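Local atomic coordinates of Arf-GAP with coiled-coil, ANK repeat and PH domain-containing protein 2 (Homo sapiens, PDB entry 6IF3), a protein that acts as a GTPase-activating protein for the small GTPase ARF6 and requires its ankyrin repeats, the part modelled here, to interact with RAB35. Residues N9-K21 / A34-P48. Sequence-based numbering, arbitrary orientation.
Sequences NPGLQLYRASYEK and ADVNWANSEENKATP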
ATOM      1  N   ASN A   9      20.510 -38.610  -0.588  1.00 42.32           N
ATOM      2  CA  ASN A   9      20.694 -37.184  -0.345  1.00 31.70           C
ATOM      3  C   ASN A   9      19.372 -36.562   0.067  1.00 25.96           C
ATOM      4  O   ASN A   9      18.642 -36.069  -0.783  1.00 25.76           O
ATOM      5  CB  ASN A   9      21.251 -36.492  -1.597  1.00 33.60           C
ATOM      6  CG  ASN A   9      21.732 -35.070  -1.325  1.00 35.55           C
ATOM      7  OD1 ASN A   9      21.319 -34.428  -0.352  1.00 34.48           O
ATOM      8  ND2 ASN A   9      22.574 -34.556  -2.214  1.00 36.43           N
ATOM      9  N   PRO A  10      19.052 -36.595   1.374  1.00 27.47           N
ATOM     10  CA  PRO A  10      17.724 -36.190   1.819  1.00 22.01           C
ATOM     11  C   PRO A  10      17.462 -34.712   1.530  1.00 20.02           C
ATOM     12  O   PRO A  10      16.332 -34.367   1.216  1.00 17.66           O
ATOM     13  CB  PRO A  10      17.746 -36.493   3.344  1.00 26.28           C
ATOM     14  CG  PRO A  10      18.841 -37.437   3.531  1.00 34.03           C
ATOM     15  CD  PRO A  10      19.877 -37.072   2.492  1.00 31.01           C
ATOM     16  N   GLY A  11      18.481 -33.858   1.587  1.00 20.31           N
ATOM     17  CA  GLY A  11      18.261 -32.452   1.273  1.00 18.89           C
ATOM     18  C   GLY A  11      17.793 -32.299  -0.169  1.00 17.22           C
ATOM     19  O   GLY A  11      16.873 -31.508  -0.451  1.00 17.60           O
ATOM     20  N   LEU A  12      18.428 -33.018  -1.080  1.00 18.62           N
ATOM     21  CA  LEU A  12      18.063 -32.959  -2.484  1.00 17.36           C
ATOM     22  C   LEU A  12      16.668 -33.524  -2.699  1.00 19.45           C
ATOM     23  O   LEU A  12      15.894 -32.996  -3.493  1.00 18.40           O
ATOM     24  CB  LEU A  12      19.097 -33.722  -3.321  1.00 19.73           C
ATOM     25  CG  LEU A  12      18.847 -33.792  -4.826  1.00 22.89           C
ATOM     26  CD1 LEU A  12      18.731 -32.381  -5.418  1.00 22.70           C
ATOM     27  CD2 LEU A  12      19.917 -34.584  -5.484  1.00 24.31           C
ATOM     28  N   GLN A  13      16.324 -34.590  -1.986  1.00 21.17           N
ATOM     29  CA  GLN A  13      14.958 -35.121  -2.090  1.00 20.75           C
ATOM     30  C   GLN A  13      13.923 -34.100  -1.649  1.00 18.43           C
ATOM     31  O   GLN A  13      12.884 -33.946  -2.288  1.00 20.18           O
ATOM     32  CB  GLN A  13      14.833 -36.423  -1.271  1.00 21.88           C
ATOM     33  CG  GLN A  13      15.608 -37.586  -1.880  1.00 31.28           C
ATOM     34  CD  GLN A  13      15.567 -38.832  -1.020  1.00 43.56           C
ATOM     35  OE1 GLN A  13      15.424 -38.752   0.200  1.00 48.73           O
ATOM     36  NE2 GLN A  13      15.671 -39.995  -1.655  1.00 49.04           N
ATOM     37  N   LEU A  14      14.217 -33.368  -0.580  1.00 15.99           N
ATOM     38  CA  LEU A  14      13.312 -32.353  -0.074  1.00 15.95           C
ATOM     39  C   LEU A  14      13.176 -31.221  -1.074  1.00 19.25           C
ATOM     40  O   LEU A  14      12.073 -30.726  -1.309  1.00 20.38           O
ATOM     41  CB  LEU A  14      13.811 -31.823   1.272  1.00 17.37           C
ATOM     42  CG  LEU A  14      13.073 -30.644   1.902  1.00 14.50           C
ATOM     43  CD1 LEU A  14      11.624 -31.086   2.231  1.00 17.61           C
ATOM     44  CD2 LEU A  14      13.838 -30.179   3.125  1.00 17.63           C
ATOM     45  N   TYR A  15      14.312 -30.806  -1.628  1.00 18.55           N
ATOM     46  CA  TYR A  15      14.383 -29.733  -2.613  1.00 18.76           C
ATOM     47  C   TYR A  15      13.479 -30.029  -3.823  1.00 16.54           C
ATOM     48  O   TYR A  15      12.717 -29.157  -4.285  1.00 19.45           O
ATOM     49  CB  TYR A  15      15.852 -29.593  -3.024  1.00 18.64           C
ATOM     50  CG  TYR A  15      16.252 -28.593  -4.082  1.00 14.40           C
ATOM     51  CD1 TYR A  15      16.690 -27.309  -3.730  1.00 15.10           C
ATOM     52  CD2 TYR A  15      16.301 -28.946  -5.435  1.00 14.93           C
ATOM     53  CE1 TYR A  15      17.139 -26.418  -4.675  1.00 18.08           C
ATOM     54  CE2 TYR A  15      16.729 -28.034  -6.408  1.00 17.16           C
ATOM     55  CZ  TYR A  15      17.177 -26.777  -6.011  1.00 15.85           C
ATOM     56  OH  TYR A  15      17.584 -25.877  -6.933  1.00 22.04           O
ATOM     57  N   ARG A  16      13.586 -31.241  -4.347  1.00 18.09           N
ATOM     58  CA  ARG A  16      12.798 -31.647  -5.512  1.00 16.63           C
ATOM     59  C   ARG A  16      11.320 -31.739  -5.165  1.00 21.75           C
ATOM     60  O   ARG A  16      10.446 -31.306  -5.928  1.00 20.21           O
ATOM     61  CB  ARG A  16      13.302 -33.000  -6.031  1.00 20.78           C
ATOM     62  CG  ARG A  16      14.685 -32.887  -6.656  1.00 27.27           C
ATOM     63  CD  ARG A  16      15.254 -34.226  -7.087  1.00 35.62           C
ATOM     64  NE  ARG A  16      16.408 -33.964  -7.942  1.00 36.85           N
ATOM     65  CZ  ARG A  16      17.280 -34.877  -8.366  1.00 42.63           C
ATOM     66  NH1 ARG A  16      17.155 -36.144  -8.005  1.00 42.50           N
ATOM     67  NH2 ARG A  16      18.286 -34.505  -9.148  1.00 44.01           N
ATOM     68  N   ALA A  17      11.023 -32.322  -4.009  1.00 18.01           N
ATOM     69  CA  ALA A  17       9.628 -32.546  -3.640  1.00 17.73           C
ATOM     70  C   ALA A  17       8.916 -31.225  -3.369  1.00 15.94           C
ATOM     71  O   ALA A  17       7.698 -31.136  -3.510  1.00 18.03           O
ATOM     72  CB  ALA A  17       9.553 -33.486  -2.421  1.00 19.56           C
ATOM     73  N   SER A  18       9.669 -30.194  -2.972  1.00 14.88           N
ATOM     74  CA  SER A  18       9.079 -28.880  -2.681  1.00 15.53           C
ATOM     75  C   SER A  18       8.550 -28.218  -3.933  1.00 16.99           C
ATOM     76  O   SER A  18       7.451 -27.642  -3.921  1.00 16.06           O
ATOM     77  CB  SER A  18      10.117 -27.973  -2.020  1.00 19.75           C
ATOM     78  OG  SER A  18      10.531 -28.525  -0.773  1.00 19.26           O
ATOM     79  N   TYR A  19       9.315 -28.277  -5.015  1.00 15.30           N
ATOM     80  CA  TYR A  19       8.788 -27.757  -6.280  1.00 16.46           C
ATOM     81  C   TYR A  19       7.525 -28.518  -6.653  1.00 15.98           C
ATOM     82  O   TYR A  19       6.518 -27.954  -7.094  1.00 15.42           O
ATOM     83  CB  TYR A  19       9.826 -27.897  -7.400  1.00 14.28           C
ATOM     84  CG  TYR A  19       9.336 -27.288  -8.689  1.00 16.34           C
ATOM     85  CD1 TYR A  19       8.519 -28.023  -9.570  1.00 17.02           C
ATOM     86  CD2 TYR A  19       9.636 -25.971  -9.012  1.00 18.73           C
ATOM     87  CE1 TYR A  19       8.052 -27.448 -10.747  1.00 18.60           C
ATOM     88  CE2 TYR A  19       9.171 -25.410 -10.185  1.00 20.61           C
ATOM     89  CZ  TYR A  19       8.385 -26.157 -11.039  1.00 19.05           C
ATOM     90  OH  TYR A  19       7.899 -25.588 -12.191  1.00 22.60           O
ATOM     91  N   GLU A  20       7.586 -29.827  -6.473  1.00 16.63           N
ATOM     92  CA  GLU A  20       6.521 -30.746  -6.898  1.00 18.46           C
ATOM     93  C   GLU A  20       5.292 -30.801  -5.989  1.00 16.57           C
ATOM     94  O   GLU A  20       4.376 -31.583  -6.239  1.00 18.87           O
ATOM     95  CB  GLU A  20       7.111 -32.155  -7.061  1.00 19.03           C
ATOM     96  CG  GLU A  20       8.139 -32.188  -8.195  1.00 17.65           C
ATOM     97  CD  GLU A  20       9.101 -33.360  -8.150  1.00 27.75           C
ATOM     98  OE1 GLU A  20       8.872 -34.311  -7.373  1.00 26.53           O
ATOM     99  OE2 GLU A  20      10.087 -33.340  -8.940  1.00 26.35           O
ATOM    100  N   LYS A  21       5.255 -29.967  -4.938  1.00 16.89           N
ATOM    101  CA  LYS A  21       4.049 -29.872  -4.102  1.00 17.62           C
ATOM    102  C   LYS A  21       3.717 -31.187  -3.433  1.00 19.05           C
ATOM    103  O   LYS A  21       2.556 -31.481  -3.185  1.00 21.56           O
ATOM    104  CB  LYS A  21       2.822 -29.409  -4.927  1.00 21.41           C
ATOM    105  CG  LYS A  21       3.109 -28.235  -5.831  1.00 26.50           C
ATOM    106  CD  LYS A  21       1.837 -27.765  -6.568  1.00 28.34           C
ATOM    107  CE  LYS A  21       1.486 -28.643  -7.778  1.00 30.35           C
ATOM    108  NZ  LYS A  21       0.395 -27.987  -8.561  1.00 35.88           N
ATOM    109  N   ALA A  34      16.853 -34.544   6.286  1.00 19.95           N
ATOM    110  CA  ALA A  34      17.028 -33.394   5.414  1.00 18.03           C
ATOM    111  C   ALA A  34      17.060 -32.097   6.223  1.00 19.55           C
ATOM    112  O   ALA A  34      16.267 -31.889   7.155  1.00 19.86           O
ATOM    113  CB  ALA A  34      15.902 -33.305   4.367  1.00 20.19           C
ATOM    114  N   ASP A  35      17.982 -31.232   5.858  1.00 18.74           N
ATOM    115  CA  ASP A  35      18.005 -29.874   6.370  1.00 17.23           C
ATOM    116  C   ASP A  35      16.959 -29.071   5.626  1.00 18.05           C
ATOM    117  O   ASP A  35      17.043 -28.902   4.399  1.00 19.88           O
ATOM    118  CB  ASP A  35      19.380 -29.270   6.196  1.00 20.22           C
ATOM    119  CG  ASP A  35      19.542 -27.936   6.892  1.00 20.94           C
ATOM    120  OD1 ASP A  35      18.538 -27.351   7.371  1.00 21.49           O
ATOM    121  OD2 ASP A  35      20.715 -27.495   6.970  1.00 26.97           O
ATOM    122  N   VAL A  36      16.005 -28.547   6.374  1.00 18.91           N
ATOM    123  CA  VAL A  36      14.951 -27.766   5.754  1.00 18.10           C
ATOM    124  C   VAL A  36      15.532 -26.517   5.043  1.00 18.85           C
ATOM    125  O   VAL A  36      14.883 -25.954   4.147  1.00 17.13           O
ATOM    126  CB  VAL A  36      13.905 -27.377   6.820  1.00 21.31           C
ATOM    127  CG1 VAL A  36      14.505 -26.398   7.867  1.00 19.19           C
ATOM    128  CG2 VAL A  36      12.621 -26.863   6.193  1.00 26.76           C
ATOM    129  N   ASN A  37      16.753 -26.119   5.428  1.00 18.34           N
ATOM    130  CA  ASN A  37      17.436 -24.967   4.839  1.00 17.40           C
ATOM    131  C   ASN A  37      18.602 -25.369   3.930  1.00 18.06           C
ATOM    132  O   ASN A  37      19.491 -24.558   3.636  1.00 20.63           O
ATOM    133  CB  ASN A  37      17.923 -24.031   5.956  1.00 20.80           C
ATOM    134  CG  ASN A  37      16.780 -23.360   6.671  1.00 21.24           C
ATOM    135  OD1 ASN A  37      15.879 -22.786   6.034  1.00 19.29           O
ATOM    136  ND2 ASN A  37      16.793 -23.422   8.000  1.00 24.43           N
ATOM    137  N   TRP A  38      18.562 -26.617   3.467  1.00 17.98           N
ATOM    138  CA  TRP A  38      19.583 -27.142   2.567  1.00 16.59           C
ATOM    139  C   TRP A  38      19.754 -26.241   1.350  1.00 20.46           C
ATOM    140  O   TRP A  38      18.769 -25.771   0.781  1.00 18.64           O
ATOM    141  CB  TRP A  38      19.196 -28.543   2.137  1.00 17.01           C
ATOM    142  CG  TRP A  38      20.251 -29.235   1.274  1.00 18.34           C
ATOM    143  CD1 TRP A  38      21.415 -29.801   1.721  1.00 20.75           C
ATOM    144  CD2 TRP A  38      20.203 -29.472  -0.139  1.00 18.78           C
ATOM    145  NE1 TRP A  38      22.095 -30.363   0.668  1.00 22.31           N
ATOM    146  CE2 TRP A  38      21.370 -30.185  -0.481  1.00 21.62           C
ATOM    147  CE3 TRP A  38      19.284 -29.160  -1.148  1.00 18.45           C
ATOM    148  CZ2 TRP A  38      21.655 -30.577  -1.794  1.00 20.52           C
ATOM    149  CZ3 TRP A  38      19.573 -29.564  -2.459  1.00 17.66           C
ATOM    150  CH2 TRP A  38      20.738 -30.268  -2.758  1.00 18.29           C
ATOM    151  N   ALA A  39      21.000 -25.957   0.998  1.00 20.15           N
ATOM    152  CA  ALA A  39      21.321 -25.155  -0.194  1.00 18.56           C
ATOM    153  C   ALA A  39      21.932 -26.042  -1.265  1.00 22.98           C
ATOM    154  O   ALA A  39      22.895 -26.791  -1.002  1.00 25.05           O
ATOM    155  CB  ALA A  39      22.254 -24.025   0.170  1.00 20.77           C
ATOM    156  N   ASN A  40      21.392 -25.957  -2.479  1.00 18.78           N
ATOM    157  CA  ASN A  40      21.873 -26.771  -3.592  1.00 19.42           C
ATOM    158  C   ASN A  40      23.035 -26.062  -4.259  1.00 19.31           C
ATOM    159  O   ASN A  40      22.833 -25.112  -5.012  1.00 21.32           O
ATOM    160  CB  ASN A  40      20.741 -27.013  -4.592  1.00 17.54           C
ATOM    161  CG  ASN A  40      21.110 -28.038  -5.657  1.00 18.77           C
ATOM    162  OD1 ASN A  40      22.284 -28.241  -5.987  1.00 22.00           O
ATOM    163  ND2 ASN A  40      20.098 -28.689  -6.210  1.00 20.36           N
ATOM    164  N   SER A  41      24.267 -26.505  -3.983  1.00 21.54           N
ATOM    165  CA  SER A  41      25.450 -25.839  -4.512  1.00 24.17           C
ATOM    166  C   SER A  41      25.557 -25.946  -6.025  1.00 25.92           C
ATOM    167  O   SER A  41      26.280 -25.186  -6.644  1.00 31.37           O
ATOM    168  CB  SER A  41      26.707 -26.409  -3.866  1.00 36.05           C
ATOM    169  OG  SER A  41      26.885 -27.749  -4.269  1.00 43.45           O
ATOM    170  N   GLU A  42      24.820 -26.889  -6.614  1.00 21.98           N
ATOM    171  CA  GLU A  42      24.821 -27.103  -8.059  1.00 23.70           C
ATOM    172  C   GLU A  42      23.771 -26.224  -8.772  1.00 20.36           C
ATOM    173  O   GLU A  42      23.769 -26.163 -10.014  1.00 23.14           O
ATOM    174  CB  GLU A  42      24.550 -28.579  -8.390  1.00 26.84           C
ATOM    175  CG  GLU A  42      25.716 -29.498  -8.123  1.00 37.61           C
ATOM    176  CD  GLU A  42      26.943 -29.104  -8.915  1.00 54.49           C
ATOM    177  OE1 GLU A  42      27.046 -29.511 -10.092  1.00 61.24           O
ATOM    178  OE2 GLU A  42      27.811 -28.393  -8.362  1.00 60.68           O
ATOM    179  N   GLU A  43      22.900 -25.571  -8.012  1.00 19.60           N
ATOM    180  CA  GLU A  43      21.804 -24.782  -8.560  1.00 19.93           C
ATOM    181  C   GLU A  43      21.655 -23.491  -7.753  1.00 19.32           C
ATOM    182  O   GLU A  43      20.629 -23.233  -7.114  1.00 17.96           O
ATOM    183  CB  GLU A  43      20.493 -25.584  -8.569  1.00 19.57           C
ATOM    184  CG  GLU A  43      20.590 -26.839  -9.463  1.00 20.48           C
ATOM    185  CD  GLU A  43      19.265 -27.594  -9.631  1.00 17.78           C
ATOM    186  OE1 GLU A  43      19.324 -28.683 -10.236  1.00 20.58           O
ATOM    187  OE2 GLU A  43      18.218 -27.074  -9.217  1.00 21.21           O
ATOM    188  N   ASN A  44      22.724 -22.691  -7.806  1.00 21.11           N
ATOM    189  CA  ASN A  44      22.728 -21.332  -7.255  1.00 20.17           C
ATOM    190  C   ASN A  44      22.437 -21.244  -5.767  1.00 19.39           C
ATOM    191  O   ASN A  44      21.948 -20.219  -5.291  1.00 18.06           O
ATOM    192  CB  ASN A  44      21.718 -20.452  -8.012  1.00 21.18           C
ATOM    193  CG  ASN A  44      22.044 -20.367  -9.493  1.00 32.52           C
ATOM    194  OD1 ASN A  44      23.069 -19.804  -9.868  1.00 35.32           O
ATOM    195  ND2 ASN A  44      21.176 -20.931 -10.334  1.00 37.22           N
ATOM    196  N   LYS A  45      22.747 -22.307  -5.032  1.00 18.02           N
ATOM    197  CA  LYS A  45      22.442 -22.366  -3.599  1.00 16.17           C
ATOM    198  C   LYS A  45      20.972 -22.103  -3.292  1.00 15.01           C
ATOM    199  O   LYS A  45      20.592 -21.648  -2.213  1.00 19.21           O
ATOM    200  CB  LYS A  45      23.351 -21.396  -2.827  1.00 20.49           C
ATOM    201  CG  LYS A  45      24.810 -21.825  -2.964  1.00 25.52           C
ATOM    202  CD  LYS A  45      25.715 -21.212  -1.913  1.00 35.98           C
ATOM    203  CE  LYS A  45      27.103 -21.866  -1.934  1.00 42.22           C
ATOM    204  NZ  LYS A  45      27.095 -23.294  -1.497  1.00 42.04           N
ATOM    205  N   ALA A  46      20.106 -22.480  -4.226  1.00 16.57           N
ATOM    206  CA  ALA A  46      18.687 -22.404  -3.939  1.00 16.01           C
ATOM    207  C   ALA A  46      18.284 -23.453  -2.893  1.00 15.53           C
ATOM    208  O   ALA A  46      18.983 -24.456  -2.672  1.00 15.63           O
ATOM    209  CB  ALA A  46      17.851 -22.582  -5.246  1.00 17.68           C
ATOM    210  N   THR A  47      17.125 -23.211  -2.297  1.00 16.51           N
ATOM    211  CA  THR A  47      16.662 -23.903  -1.117  1.00 15.34           C
ATOM    212  C   THR A  47      15.315 -24.577  -1.352  1.00 16.37           C
ATOM    213  O   THR A  47      14.634 -24.284  -2.333  1.00 16.76           O
ATOM    214  CB  THR A  47      16.460 -22.925   0.033  1.00 12.80           C
ATOM    215  OG1 THR A  47      15.497 -21.939  -0.417  1.00 13.58           O
ATOM    216  CG2 THR A  47      17.761 -22.232   0.428  1.00 15.04           C
ATOM    217  N   PRO A  48      14.904 -25.443  -0.427  1.00 15.35           N
ATOM    218  CA  PRO A  48      13.538 -25.979  -0.517  1.00 15.05           C
ATOM    219  C   PRO A  48      12.483 -24.890  -0.546  1.00 14.76           C
ATOM    220  O   PRO A  48      11.548 -25.036  -1.345  1.00 16.86           O
ATOM    221  CB  PRO A  48      13.431 -26.878   0.749  1.00 16.18           C
ATOM    222  CG  PRO A  48      14.894 -27.373   0.935  1.00 19.08           C
ATOM    223  CD  PRO A  48      15.707 -26.138   0.604  1.00 15.93           C
TER
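Tyr15 and Trp38 lead an aromatic packing contact at the N-terminal end of the ankyrin-repeat stack, where helix 10-19 lies against the loop that runs from helix 23-31 to helix 48-55, which falls within ANK 1. The Trp38 indole is laid flat on the first helical turn. Gly11 CA sits over its five-membered ring, 3.9 Å from the centroid, and a CB at this glycine would run into Trp38 CG. The far edge of the indole points at the face of the Tyr15 ring in an offset edge-to-face pair, planes 83° apart. With CG anti to the backbone N (chi1 178°), the phenol reaches into the loop that turns back between Asn40 and Ala46, where Asn40 ND2 lies over one ring face, 3.4 Å from Tyr15 CE2. At the phenol's tip, Tyr15 OH donates to Glu43 OE2 over 2.7 Å, meeting the carboxylate on its anti side, 31° out of plane. A leucine in place of Tyr15 would probably leave the Glu43 carboxylate without its hydroxyl donor and Trp38 without an aromatic face to meet. Beside this, Met26 and Ala29 of helix 23-31 touch Leu14, whose CD2 packs on Pro48 CG at 3.7 Å.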